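PDB 4DWD: mandelate racemase/muconate lactonizing enzyme, C-terminal domain protein from Paracoccus denitrificans, which binds magnesium and, as a member of the enolase superfamily, may have hydro-lyase activity. Local coordinates for residues Asn135-Ala148 against Ile178-Pro190. Residues are numbered along the deposited sequence; the frame is centred on the assembly and turned at random.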
loop_
_atom_site.group_PDB
_atom_site.type_symbol
_atom_site.label_atom_id
_atom_site.label_comp_id
_atom_site.label_asym_id
_atom_site.label_seq_id
_atom_site.Cartn_x
_atom_site.Cartn_y
_atom_site.Cartn_z
ATOM N N ASN B 135 16.993 -35.262 6.776
ATOM C CA ASN B 135 17.584 -35.461 5.453
ATOM C C ASN B 135 18.780 -34.587 5.123
ATOM O O ASN B 135 19.499 -34.859 4.156
ATOM C CB ASN B 135 16.497 -35.389 4.392
ATOM C CG ASN B 135 15.522 -36.527 4.538
ATOM O OD1 ASN B 135 15.912 -37.696 4.467
ATOM N ND2 ASN B 135 14.264 -36.207 4.814
ATOM N N ALA B 136 19.032 -33.566 5.944
ATOM C CA ALA B 136 20.226 -32.747 5.732
ATOM C C ALA B 136 21.484 -33.603 5.845
ATOM O O ALA B 136 22.408 -33.465 5.040
ATOM C CB ALA B 136 20.270 -31.573 6.705
ATOM N N ALA B 137 21.477 -34.515 6.819
ATOM C CA ALA B 137 22.643 -35.323 7.183
ATOM C C ALA B 137 22.822 -36.571 6.320
ATOM O O ALA B 137 23.895 -37.170 6.311
ATOM C CB ALA B 137 22.554 -35.716 8.651
ATOM N N ARG B 138 21.777 -36.960 5.599
ATOM C CA ARG B 138 21.810 -38.193 4.804
ATOM C C ARG B 138 22.445 -37.974 3.439
ATOM O O ARG B 138 22.398 -36.873 2.904
ATOM C CB ARG B 138 20.394 -38.713 4.575
ATOM C CG ARG B 138 19.748 -39.312 5.794
ATOM C CD ARG B 138 18.433 -39.979 5.436
ATOM N NE ARG B 138 17.906 -40.632 6.628
ATOM C CZ ARG B 138 16.784 -40.281 7.243
ATOM N NH1 ARG B 138 16.034 -39.310 6.749
ATOM N NH2 ARG B 138 16.405 -40.915 8.343
ATOM N N SER B 139 23.018 -39.038 2.876
ATOM C CA SER B 139 23.349 -39.068 1.455
ATOM C C SER B 139 22.055 -39.230 0.647
ATOM O O SER B 139 21.014 -39.607 1.185
ATOM C CB SER B 139 24.270 -40.250 1.149
ATOM O OG SER B 139 23.580 -41.466 1.393
ATOM N N VAL B 140 22.129 -38.967 -0.656
ATOM C CA VAL B 140 20.976 -39.169 -1.527
ATOM C C VAL B 140 20.416 -40.593 -1.415
ATOM O O VAL B 140 19.204 -40.772 -1.286
ATOM C CB VAL B 140 21.316 -38.845 -3.004
ATOM C CG1 VAL B 140 20.180 -39.265 -3.932
ATOM C CG2 VAL B 140 21.601 -37.362 -3.189
ATOM N N ASP B 141 21.283 -41.607 -1.450
ATOM C CA ASP B 141 20.793 -42.982 -1.390
ATOM C C ASP B 141 20.118 -43.276 -0.055
ATOM O O ASP B 141 19.163 -44.049 -0.005
ATOM C CB ASP B 141 21.901 -44.012 -1.678
ATOM C CG ASP B 141 23.029 -43.969 -0.652
ATOM O OD1 ASP B 141 22.962 -44.700 0.352
ATOM O OD2 ASP B 141 23.972 -43.185 -0.851
ATOM N N GLU B 142 20.605 -42.641 1.012
ATOM C CA GLU B 142 19.995 -42.818 2.336
ATOM C C GLU B 142 18.612 -42.167 2.420
ATOM O O GLU B 142 17.690 -42.715 3.040
ATOM C CB GLU B 142 20.913 -42.287 3.437
ATOM C CG GLU B 142 22.061 -43.228 3.758
ATOM C CD GLU B 142 23.249 -42.551 4.415
ATOM O OE1 GLU B 142 23.170 -41.345 4.746
ATOM O OE2 GLU B 142 24.273 -43.246 4.595
ATOM N N VAL B 143 18.458 -41.007 1.780
ATOM C CA VAL B 143 17.152 -40.372 1.724
ATOM C C VAL B 143 16.167 -41.286 0.989
ATOM O O VAL B 143 15.071 -41.572 1.483
ATOM C CB VAL B 143 17.218 -39.003 1.019
ATOM C CG1 VAL B 143 15.818 -38.429 0.852
ATOM C CG2 VAL B 143 18.111 -38.033 1.785
ATOM N N VAL B 144 16.569 -41.752 -0.192
ATOM C CA VAL B 144 15.715 -42.639 -0.977
ATOM C C VAL B 144 15.344 -43.915 -0.201
ATOM O O VAL B 144 14.181 -44.300 -0.162
ATOM C CB VAL B 144 16.341 -42.946 -2.352
ATOM C CG1 VAL B 144 15.509 -43.984 -3.107
ATOM C CG2 VAL B 144 16.467 -41.648 -3.147
ATOM N N ARG B 145 16.332 -44.529 0.447
ATOM C CA ARG B 145 16.084 -45.748 1.210
ATOM C C ARG B 145 15.048 -45.533 2.315
ATOM O O ARG B 145 14.126 -46.340 2.472
ATOM C CB ARG B 145 17.386 -46.308 1.789
ATOM C CG ARG B 145 17.171 -47.654 2.470
ATOM C CD ARG B 145 18.448 -48.284 2.982
ATOM N NE ARG B 145 18.192 -49.645 3.462
ATOM C CZ ARG B 145 18.121 -50.747 2.702
ATOM N NH1 ARG B 145 18.292 -50.708 1.373
ATOM N NH2 ARG B 145 17.872 -51.911 3.286
ATOM N N GLU B 146 15.186 -44.443 3.064
ATOM C CA GLU B 146 14.279 -44.192 4.176
ATOM C C GLU B 146 12.880 -43.848 3.676
ATOM O O GLU B 146 11.885 -44.310 4.245
ATOM C CB GLU B 146 14.837 -43.100 5.091
ATOM C CG GLU B 146 13.969 -42.777 6.312
ATOM C CD GLU B 146 13.738 -43.931 7.287
ATOM O OE1 GLU B 146 14.344 -45.026 7.180
ATOM O OE2 GLU B 146 12.916 -43.727 8.201
ATOM N N VAL B 147 12.783 -43.047 2.613
ATOM C CA VAL B 147 11.462 -42.755 2.053
ATOM C C VAL B 147 10.773 -44.046 1.586
ATOM O O VAL B 147 9.602 -44.276 1.894
ATOM C CB VAL B 147 11.527 -41.714 0.911
ATOM C CG1 VAL B 147 10.169 -41.569 0.231
ATOM C CG2 VAL B 147 12.013 -40.369 1.446
ATOM N N ALA B 148 11.504 -44.899 0.861
ATOM C CA ALA B 148 10.932 -46.156 0.378
ATOM C C ALA B 148 10.456 -47.012 1.553
ATOM O O ALA B 148 9.374 -47.596 1.498
ATOM C CB ALA B 148 11.943 -46.917 -0.465
ATOM N N ILE B 178 18.472 -30.134 -3.772
ATOM C CA ILE B 178 17.691 -30.309 -4.988
ATOM C C ILE B 178 17.874 -31.735 -5.512
ATOM O O ILE B 178 16.900 -32.377 -5.932
ATOM C CB ILE B 178 18.065 -29.245 -6.040
ATOM C CG1 ILE B 178 17.596 -27.866 -5.550
ATOM C CG2 ILE B 178 17.463 -29.562 -7.401
ATOM C CD1 ILE B 178 18.190 -26.685 -6.295
ATOM N N ALA B 179 19.114 -32.232 -5.473
ATOM C CA ALA B 179 19.389 -33.624 -5.891
ATOM C C ALA B 179 18.588 -34.652 -5.085
ATOM O O ALA B 179 18.095 -35.641 -5.635
ATOM C CB ALA B 179 20.887 -33.929 -5.848
ATOM N N LYS B 180 18.433 -34.402 -3.785
ATOM C CA LYS B 180 17.663 -35.293 -2.918
ATOM C C LYS B 180 16.186 -35.190 -3.298
ATOM O O LYS B 180 15.490 -36.199 -3.413
ATOM C CB LYS B 180 17.879 -34.923 -1.451
ATOM C CG LYS B 180 19.262 -35.327 -0.952
ATOM C CD LYS B 180 19.617 -34.664 0.368
ATOM C CE LYS B 180 20.957 -35.192 0.854
ATOM N NZ LYS B 180 21.420 -34.445 2.057
ATOM N N ALA B 181 15.703 -33.964 -3.504
ATOM C CA ALA B 181 14.303 -33.790 -3.923
ATOM C C ALA B 181 14.032 -34.492 -5.260
ATOM O O ALA B 181 12.994 -35.139 -5.422
ATOM C CB ALA B 181 13.943 -32.312 -3.994
ATOM N N ARG B 182 14.987 -34.396 -6.188
ATOM C CA ARG B 182 14.866 -35.050 -7.492
ATOM C C ARG B 182 14.817 -36.565 -7.348
ATOM O O ARG B 182 13.970 -37.230 -7.950
ATOM C CB ARG B 182 16.012 -34.625 -8.425
ATOM C CG ARG B 182 15.990 -35.329 -9.779
ATOM C CD ARG B 182 17.041 -34.756 -10.717
ATOM N NE ARG B 182 16.521 -33.553 -11.372
ATOM C CZ ARG B 182 15.845 -33.554 -12.523
ATOM N NH1 ARG B 182 15.616 -34.689 -13.169
ATOM N NH2 ARG B 182 15.410 -32.416 -13.034
ATOM N N ALA B 183 15.721 -37.111 -6.534
ATOM C CA ALA B 183 15.774 -38.559 -6.347
ATOM C C ALA B 183 14.480 -39.101 -5.731
ATOM O O ALA B 183 14.029 -40.205 -6.071
ATOM C CB ALA B 183 16.969 -38.922 -5.497
ATOM N N VAL B 184 13.892 -38.328 -4.815
ATOM C CA VAL B 184 12.643 -38.727 -4.181
ATOM C C VAL B 184 11.487 -38.707 -5.186
ATOM O O VAL B 184 10.667 -39.623 -5.199
ATOM C CB VAL B 184 12.359 -37.914 -2.887
ATOM C CG1 VAL B 184 10.950 -38.194 -2.355
ATOM C CG2 VAL B 184 13.402 -38.271 -1.816
ATOM N N ARG B 185 11.444 -37.691 -6.045
ATOM C CA ARG B 185 10.439 -37.669 -7.121
ATOM C C ARG B 185 10.585 -38.903 -8.020
ATOM O O ARG B 185 9.593 -39.525 -8.392
ATOM C CB ARG B 185 10.533 -36.371 -7.928
ATOM C CG ARG B 185 9.784 -36.397 -9.261
ATOM C CD ARG B 185 8.284 -36.595 -9.100
ATOM N NE ARG B 185 7.660 -35.429 -8.482
ATOM C CZ ARG B 185 6.457 -35.412 -7.907
ATOM N NH1 ARG B 185 5.706 -36.509 -7.837
ATOM N NH2 ARG B 185 6.013 -34.275 -7.394
ATOM N N GLU B 186 11.824 -39.251 -8.356
ATOM C CA GLU B 186 12.059 -40.404 -9.225
ATOM C C GLU B 186 11.604 -41.710 -8.572
ATOM O O GLU B 186 11.046 -42.596 -9.233
ATOM C CB GLU B 186 13.529 -40.460 -9.652
ATOM C CG GLU B 186 13.874 -39.317 -10.599
ATOM C CD GLU B 186 15.316 -39.274 -11.049
ATOM O OE1 GLU B 186 16.071 -40.237 -10.788
ATOM O OE2 GLU B 186 15.683 -38.266 -11.693
ATOM N N LEU B 187 11.831 -41.822 -7.268
ATOM C CA LEU B 187 11.365 -42.985 -6.516
ATOM C C LEU B 187 9.846 -43.115 -6.502
ATOM O O LEU B 187 9.298 -44.192 -6.765
ATOM C CB LEU B 187 11.886 -42.928 -5.075
ATOM C CG LEU B 187 11.320 -43.935 -4.070
ATOM C CD1 LEU B 187 11.912 -45.315 -4.320
ATOM C CD2 LEU B 187 11.591 -43.483 -2.643
ATOM N N LEU B 188 9.169 -42.018 -6.176
ATOM C CA LEU B 188 7.741 -42.058 -5.885
ATOM C C LEU B 188 6.861 -41.997 -7.127
ATOM O O LEU B 188 5.689 -42.371 -7.081
ATOM C CB LEU B 188 7.364 -40.950 -4.899
ATOM C CG LEU B 188 8.022 -41.082 -3.526
ATOM C CD1 LEU B 188 7.594 -39.912 -2.662
ATOM C CD2 LEU B 188 7.695 -42.417 -2.850
ATOM N N GLY B 189 7.427 -41.531 -8.236
ATOM C CA GLY B 189 6.669 -41.404 -9.477
ATOM C C GLY B 189 6.040 -40.034 -9.673
ATOM O O GLY B 189 5.948 -39.244 -8.721
ATOM N N PRO B 190 5.572 -39.751 -10.907
ATOM C CA PRO B 190 5.128 -38.404 -11.279
ATOM C C PRO B 190 3.832 -37.950 -10.612
ATOM O O PRO B 190 3.616 -36.747 -10.494
ATOM C CB PRO B 190 4.962 -38.482 -12.805
ATOM C CG PRO B 190 4.826 -39.934 -13.109
ATOM C CD PRO B 190 5.633 -40.653 -12.071
#
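Lys180 leaves its helix with CG anti to the carbonyl carbon (chi1 -73°) and runs on fully extended, which carries its ammonium past Val140 and Val143 into the turn that precedes helix 140-148. There NZ donates to two backbone carbonyls: Asn135 O at 2.9 Å, approached in the carbonyl plane, and Arg138 O at 2.8 Å, met almost head-on with a C=O...N angle of 160°. One buried charge thus pins both ends of the turn, and the two carbonyl dipoles probably help to offset it. The methylenes are used as well: Lys180 CG lies 3.8 Å from Val140 CG2, while Val143 CG2 sits crosswise against CG and CD.

The rest of the interface is mostly apolar side-chain packing. Val140, Val143, Val144 and Val147 share one rotamer, which gives each valine the same two-methyl presentation, CG1 beside the carbonyl carbon and CG2 beside the backbone N. Ala183 CB fits between two of them, 3.6 Å from both Val140 CG1 and Val144 CG2. On the buried side, Val184 CG2 meets Val143 CG1 at 3.6 Å and then Val147 CG2. Leu187 closes the far end: its CD2 packs 3.7 Å from Val147 CG1 and reaches Ala148 CB. Val144 and Val147 point along it in the reverse direction, Val144 CG1 against both CD1 and CD2 of Leu187. The axes of helix segments 140-148 and 178-188 approach to 9.3 Å and cross at -38°.

Ser139 and Glu142 form a capping box that starts helix 140-154 just beyond the lysine's grip. These are successive outer helices of the TIM-type barrel of the enolase superfamily, separated in the chain by strand 158-162; Val147 and Leu188 rest on that strand's Val159, Val147 also touches Ile132 of strand 125-132, and Leu188 reaches Ile194 of strand 194-197.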